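PDB 5B3T: biliverdin reductase from Synechocystis sp., which probably uses NAD(P)H to reduce the open-chain tetrapyrrole biliverdin, a product of heme degradation, to bilirubin. Local coordinates for residues T12-G17 with Y297-K302; R36-V41 with A293-L298. One frame throughout, in Å; residues are numbered along the deposited sequence.

Interaction 1 (T12-G17 with Y297-K302)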
loop_
_atom_site.group_PDB
_atom_site.type_symbol
_atom_site.label_atom_id
_atom_site.label_comp_id
_atom_site.label_asym_id
_atom_site.label_seq_id
_atom_site.Cartn_x
_atom_site.Cartn_y
_atom_site.Cartn_z
ATOM N N THR A 12 -8.298 18.780 -19.548
ATOM C CA THR A 12 -6.945 18.468 -19.996
ATOM C C THR A 12 -6.108 19.726 -20.261
ATOM O O THR A 12 -6.626 20.732 -20.751
ATOM C CB THR A 12 -6.985 17.579 -21.269
ATOM O OG1 THR A 12 -5.687 17.031 -21.527
ATOM C CG2 THR A 12 -7.465 18.369 -22.485
ATOM N N PRO A 13 -4.809 19.685 -19.911
ATOM C CA PRO A 13 -4.104 18.591 -19.230
ATOM C C PRO A 13 -4.447 18.498 -17.745
ATOM O O PRO A 13 -4.731 19.518 -17.118
ATOM C CB PRO A 13 -2.620 18.952 -19.411
ATOM C CG PRO A 13 -2.587 20.077 -20.405
ATOM C CD PRO A 13 -3.893 20.780 -20.261
ATOM N N VAL A 14 -4.429 17.286 -17.194
ATOM C CA VAL A 14 -4.610 17.121 -15.756
ATOM C C VAL A 14 -3.330 17.556 -15.057
ATOM O O VAL A 14 -2.249 17.016 -15.313
ATOM C CB VAL A 14 -4.973 15.673 -15.407
ATOM C CG1 VAL A 14 -5.260 15.550 -13.918
ATOM C CG2 VAL A 14 -6.170 15.211 -16.225
ATOM N N ARG A 15 -3.446 18.542 -14.174
ATOM C CA ARG A 15 -2.301 19.101 -13.466
ATOM C C ARG A 15 -2.159 18.395 -12.124
ATOM O O ARG A 15 -3.099 18.379 -11.321
ATOM C CB ARG A 15 -2.465 20.609 -13.292
ATOM C CG ARG A 15 -2.305 21.370 -14.600
ATOM C CD ARG A 15 -2.887 22.767 -14.514
ATOM N NE ARG A 15 -4.306 22.743 -14.176
ATOM C CZ ARG A 15 -4.998 23.809 -13.787
ATOM N NH1 ARG A 15 -4.399 24.988 -13.692
ATOM N NH2 ARG A 15 -6.287 23.699 -13.497
ATOM N N VAL A 16 -0.985 17.818 -11.883
ATOM C CA VAL A 16 -0.774 16.876 -10.792
ATOM C C VAL A 16 0.239 17.445 -9.811
ATOM O O VAL A 16 1.281 17.976 -10.213
ATOM C CB VAL A 16 -0.299 15.507 -11.323
ATOM C CG1 VAL A 16 -0.135 14.512 -10.180
ATOM C CG2 VAL A 16 -1.270 14.978 -12.367
ATOM N N GLY A 17 -0.073 17.333 -8.530
ATOM C CA GLY A 17 0.900 17.539 -7.467
ATOM C C GLY A 17 1.116 16.235 -6.731
ATOM O O GLY A 17 0.157 15.517 -6.433
ATOM N N TYR A 297 -10.517 8.018 -16.569
ATOM C CA TYR A 297 -11.685 8.445 -15.805
ATOM C C TYR A 297 -11.812 9.963 -15.789
ATOM O O TYR A 297 -12.902 10.508 -15.993
ATOM C CB TYR A 297 -11.629 7.903 -14.371
ATOM C CG TYR A 297 -12.720 8.478 -13.510
ATOM C CD1 TYR A 297 -14.035 8.059 -13.663
ATOM C CD2 TYR A 297 -12.442 9.461 -12.565
ATOM C CE1 TYR A 297 -15.039 8.588 -12.888
ATOM C CE2 TYR A 297 -13.442 9.993 -11.789
ATOM C CZ TYR A 297 -14.736 9.553 -11.954
ATOM O OH TYR A 297 -15.736 10.080 -11.181
ATOM N N LEU A 298 -10.704 10.664 -15.552
ATOM C CA LEU A 298 -10.770 12.116 -15.401
ATOM C C LEU A 298 -11.075 12.829 -16.713
ATOM O O LEU A 298 -11.687 13.904 -16.701
ATOM C CB LEU A 298 -9.463 12.643 -14.799
ATOM C CG LEU A 298 -9.145 12.136 -13.393
ATOM C CD1 LEU A 298 -7.782 12.623 -12.924
ATOM C CD2 LEU A 298 -10.232 12.556 -12.415
ATOM N N THR A 299 -10.671 12.260 -17.844
ATOM C CA THR A 299 -10.836 12.928 -19.130
ATOM C C THR A 299 -12.057 12.464 -19.914
ATOM O O THR A 299 -12.613 13.251 -20.690
ATOM C CB THR A 299 -9.586 12.741 -20.004
ATOM O OG1 THR A 299 -9.328 11.347 -20.187
ATOM C CG2 THR A 299 -8.381 13.401 -19.350
ATOM N N THR A 300 -12.493 11.214 -19.746
ATOM C CA THR A 300 -13.662 10.717 -20.458
ATOM C C THR A 300 -14.756 10.186 -19.544
ATOM O O THR A 300 -15.828 9.821 -20.042
ATOM C CB THR A 300 -13.272 9.606 -21.448
ATOM O OG1 THR A 300 -12.972 8.406 -20.726
ATOM C CG2 THR A 300 -12.063 10.021 -22.272
ATOM N N GLY A 301 -14.527 10.123 -18.236
ATOM C CA GLY A 301 -15.537 9.598 -17.344
ATOM C C GLY A 301 -15.669 8.095 -17.330
ATOM O O GLY A 301 -16.551 7.575 -16.639
ATOM N N LYS A 302 -14.826 7.380 -18.069
ATOM C CA LYS A 302 -14.892 5.926 -18.051
ATOM C C LYS A 302 -14.587 5.414 -16.644
ATOM O O LYS A 302 -13.507 5.700 -16.108
ATOM C CB LYS A 302 -13.920 5.293 -19.048
ATOM C CG LYS A 302 -13.780 3.785 -18.829
ATOM C CD LYS A 302 -12.559 3.197 -19.512
ATOM C CE LYS A 302 -12.444 3.707 -20.936
ATOM N NZ LYS A 302 -11.216 3.183 -21.591
#

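Interaction 2 (R36-V41 with A293-L298)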
loop_
_atom_site.group_PDB
_atom_site.type_symbol
_atom_site.label_atom_id
_atom_site.label_comp_id
_atom_site.label_asym_id
_atom_site.label_seq_id
_atom_site.Cartn_x
_atom_site.Cartn_y
_atom_site.Cartn_z
ATOM N N ARG A 36 0.416 12.575 -22.443
ATOM C CA ARG A 36 0.090 13.924 -22.885
ATOM C C ARG A 36 -1.170 14.471 -22.232
ATOM O O ARG A 36 -1.417 15.679 -22.312
ATOM C CB ARG A 36 -0.086 13.962 -24.399
ATOM C CG ARG A 36 -1.455 13.510 -24.850
ATOM C CD ARG A 36 -1.607 13.746 -26.330
ATOM N NE ARG A 36 -2.836 14.456 -26.671
ATOM C CZ ARG A 36 -4.044 13.904 -26.667
ATOM N NH1 ARG A 36 -4.194 12.628 -26.336
ATOM N NH2 ARG A 36 -5.106 14.627 -26.999
ATOM N N ARG A 37 -1.978 13.615 -21.606
ATOM C CA ARG A 37 -3.186 14.077 -20.938
ATOM C C ARG A 37 -2.909 14.711 -19.581
ATOM O O ARG A 37 -3.843 15.230 -18.960
ATOM C CB ARG A 37 -4.169 12.915 -20.767
ATOM C CG ARG A 37 -4.679 12.319 -22.072
ATOM C CD ARG A 37 -5.410 11.003 -21.829
ATOM N NE ARG A 37 -4.494 9.934 -21.436
ATOM C CZ ARG A 37 -4.879 8.726 -21.036
ATOM N NH1 ARG A 37 -6.169 8.425 -20.967
ATOM N NH2 ARG A 37 -3.972 7.817 -20.702
ATOM N N SER A 38 -1.665 14.688 -19.109
ATOM C CA SER A 38 -1.357 15.141 -17.760
ATOM C C SER A 38 -0.062 15.939 -17.758
ATOM O O SER A 38 0.736 15.886 -18.699
ATOM C CB SER A 38 -1.262 13.962 -16.782
ATOM O OG SER A 38 -0.386 12.962 -17.270
ATOM N N GLN A 39 0.137 16.677 -16.667
ATOM C CA GLN A 39 1.289 17.554 -16.492
ATOM C C GLN A 39 1.662 17.574 -15.017
ATOM O O GLN A 39 0.816 17.875 -14.169
ATOM C CB GLN A 39 0.975 18.970 -16.987
ATOM C CG GLN A 39 2.103 19.971 -16.809
ATOM C CD GLN A 39 3.248 19.741 -17.774
ATOM O OE1 GLN A 39 3.044 19.294 -18.902
ATOM N NE2 GLN A 39 4.462 20.055 -17.336
ATOM N N LEU A 40 2.916 17.254 -14.712
ATOM C CA LEU A 40 3.410 17.308 -13.342
ATOM C C LEU A 40 3.796 18.747 -13.010
ATOM O O LEU A 40 4.668 19.328 -13.665
ATOM C CB LEU A 40 4.599 16.362 -13.170
ATOM C CG LEU A 40 5.366 16.358 -11.846
ATOM C CD1 LEU A 40 4.438 16.090 -10.675
ATOM C CD2 LEU A 40 6.490 15.329 -11.887
ATOM N N VAL A 41 3.146 19.322 -12.004
ATOM C CA VAL A 41 3.313 20.734 -11.671
ATOM C C VAL A 41 4.189 20.929 -10.439
ATOM O O VAL A 41 5.098 21.759 -10.444
ATOM C CB VAL A 41 1.936 21.406 -11.489
ATOM C CG1 VAL A 41 2.097 22.798 -10.889
ATOM C CG2 VAL A 41 1.192 21.463 -12.815
ATOM N N ALA A 293 -5.569 4.419 -16.359
ATOM C CA ALA A 293 -6.987 4.270 -16.053
ATOM C C ALA A 293 -7.525 5.502 -15.335
ATOM O O ALA A 293 -8.644 5.952 -15.608
ATOM C CB ALA A 293 -7.215 3.013 -15.214
ATOM N N VAL A 294 -6.736 6.062 -14.413
ATOM C CA VAL A 294 -7.145 7.278 -13.714
ATOM C C VAL A 294 -7.289 8.430 -14.696
ATOM O O VAL A 294 -8.272 9.180 -14.661
ATOM C CB VAL A 294 -6.142 7.610 -12.592
ATOM C CG1 VAL A 294 -6.330 9.035 -12.106
ATOM C CG2 VAL A 294 -6.292 6.627 -11.436
ATOM N N LEU A 295 -6.315 8.589 -15.590
ATOM C CA LEU A 295 -6.417 9.614 -16.621
ATOM C C LEU A 295 -7.652 9.400 -17.485
ATOM O O LEU A 295 -8.348 10.358 -17.837
ATOM C CB LEU A 295 -5.146 9.614 -17.474
ATOM C CG LEU A 295 -3.930 10.152 -16.715
ATOM C CD1 LEU A 295 -2.663 10.055 -17.542
ATOM C CD2 LEU A 295 -4.182 11.590 -16.285
ATOM N N ASP A 296 -7.947 8.142 -17.821
ATOM C CA ASP A 296 -9.156 7.830 -18.577
ATOM C C ASP A 296 -10.396 8.337 -17.856
ATOM O O ASP A 296 -11.237 9.025 -18.445
ATOM C CB ASP A 296 -9.256 6.318 -18.814
ATOM C CG ASP A 296 -8.948 5.921 -20.254
ATOM O OD1 ASP A 296 -7.770 6.001 -20.677
ATOM O OD2 ASP A 296 -9.890 5.490 -20.963
ATOM N N TYR A 297 -10.517 8.018 -16.569
ATOM C CA TYR A 297 -11.685 8.445 -15.805
ATOM C C TYR A 297 -11.812 9.963 -15.789
ATOM O O TYR A 297 -12.902 10.508 -15.993
ATOM C CB TYR A 297 -11.629 7.903 -14.371
ATOM C CG TYR A 297 -12.720 8.478 -13.510
ATOM C CD1 TYR A 297 -14.035 8.059 -13.663
ATOM C CD2 TYR A 297 -12.442 9.461 -12.565
ATOM C CE1 TYR A 297 -15.039 8.588 -12.888
ATOM C CE2 TYR A 297 -13.442 9.993 -11.789
ATOM C CZ TYR A 297 -14.736 9.553 -11.954
ATOM O OH TYR A 297 -15.736 10.080 -11.181
ATOM N N LEU A 298 -10.704 10.664 -15.552
ATOM C CA LEU A 298 -10.770 12.116 -15.401
ATOM C C LEU A 298 -11.075 12.829 -16.713
ATOM O O LEU A 298 -11.687 13.904 -16.701
ATOM C CB LEU A 298 -9.463 12.643 -14.799
ATOM C CG LEU A 298 -9.145 12.136 -13.393
ATOM C CD1 LEU A 298 -7.782 12.623 -12.924
ATOM C CD2 LEU A 298 -10.232 12.556 -12.415
#

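Interaction 1 (T12-G17 with Y297-K302)
Val14 and Leu298 meet methyl to methyl, Val14 CG1 standing 4.0 Å from Leu298 CD1, and the two side chains cross at about a right angle. Both leave the backbone toward the opposite segment, and their methyl ends make the contact, which buries 130 Å² in all. The two valine methyls divide the work. CG1 lies opposite the valine's own N and next to its carbonyl carbon (chi1 -176°), a setting that sends it to the leucine; CG2, on the other branch, goes to Thr299, where its approach to Thr299 CG2 is 4.2 Å. On the helix, chi1 of -63° places Leu298 CG anti to the carbonyl carbon, and a nearly straight chi2 carries CD1 out to the valine. Here a helix of the C-terminal family region packs on the parallel Rossmann sheet of a Gfo/Idh/MocA protein: strand 14-19, which runs toward the NADP-binding Thr21, Tyr23 and Ala24, is met by the last turn of helix 283-300. Thr299 presents its methyl to Val14 while its hydroxyl is bonded back to the carbonyl of Leu295, so the polar end serves the helix itself. That helix finishes with the backbone bond from Gly301 N to Tyr297 O (2.8 Å), and Gly301 leaves helical geometry with a positive phi. Leu77 of strand 77-80 touches both Val14 and Leu298.

Interaction 2 (R36-V41 with A293-L298)
The guanidinium of Arg37 has one face laid on Leu295, whose CB sits 3.7 Å from Arg37 CZ and over the centre of the group, while Asp296 approaches at its edge. There Arg37 NH1 gives a hydrogen bond of 2.9 Å to Asp296 OD1, with an N-H...O angle of 151°, and this bond is also a salt bridge. The oxygen lies close to the guanidinium plane, but the donor reaches it from above the carboxylate plane, and the two planes stand 89° apart; the pair is therefore a single-bond contact and not a two-pronged one. A bend at chi3 (-70°) turns the end of the arginine so that its face rests on the leucine. Further along, Leu295 forks against Ser38: CD1 is 3.7 Å from Ser38 OG and CD2 is 3.8 Å from Ser38 CB. The serine hydroxyl bonds to the carbonyl of Phe32, in the last turn of helix 23-34, which leaves Leu295 a purely van der Waals neighbour. Helix 283-300 is thereby packed on the start of strand 38-44, the outermost strand on this side of the parallel Rossmann sheet. A leucine in place of Arg37 would probably leave Asp296 OD1 without this charged mate and take the flat cover off Leu295 CB. Asp35 also pairs with Arg37, and Lys302 with Asp296 OD2, so acids and bases alternate in a short chain of charges that is likely to temper each one's field at this partly buried seam.

In the fold
From the N terminus, the chain enters the parallel Rossmann sheet through 12-17, passes along helix 23-34 and returns in 36-41 as the neighbouring strand. It then completes that sheet and builds the large mixed sheet before helix 283-300 comes back to the first two strands. Interaction 2 closes a loop of 251 residues and interaction 1 one of 279. The helix supplies 293-298 first and 297-302 next, so the shorter loop is nested inside the longer, apart from the shared Tyr297 and Leu298. Both contacts tie the C-terminal family region to the nucleotide-binding one, and a probable backbone hydrogen bond from Gln39 N to Val14 O joins their two strands within the sheet.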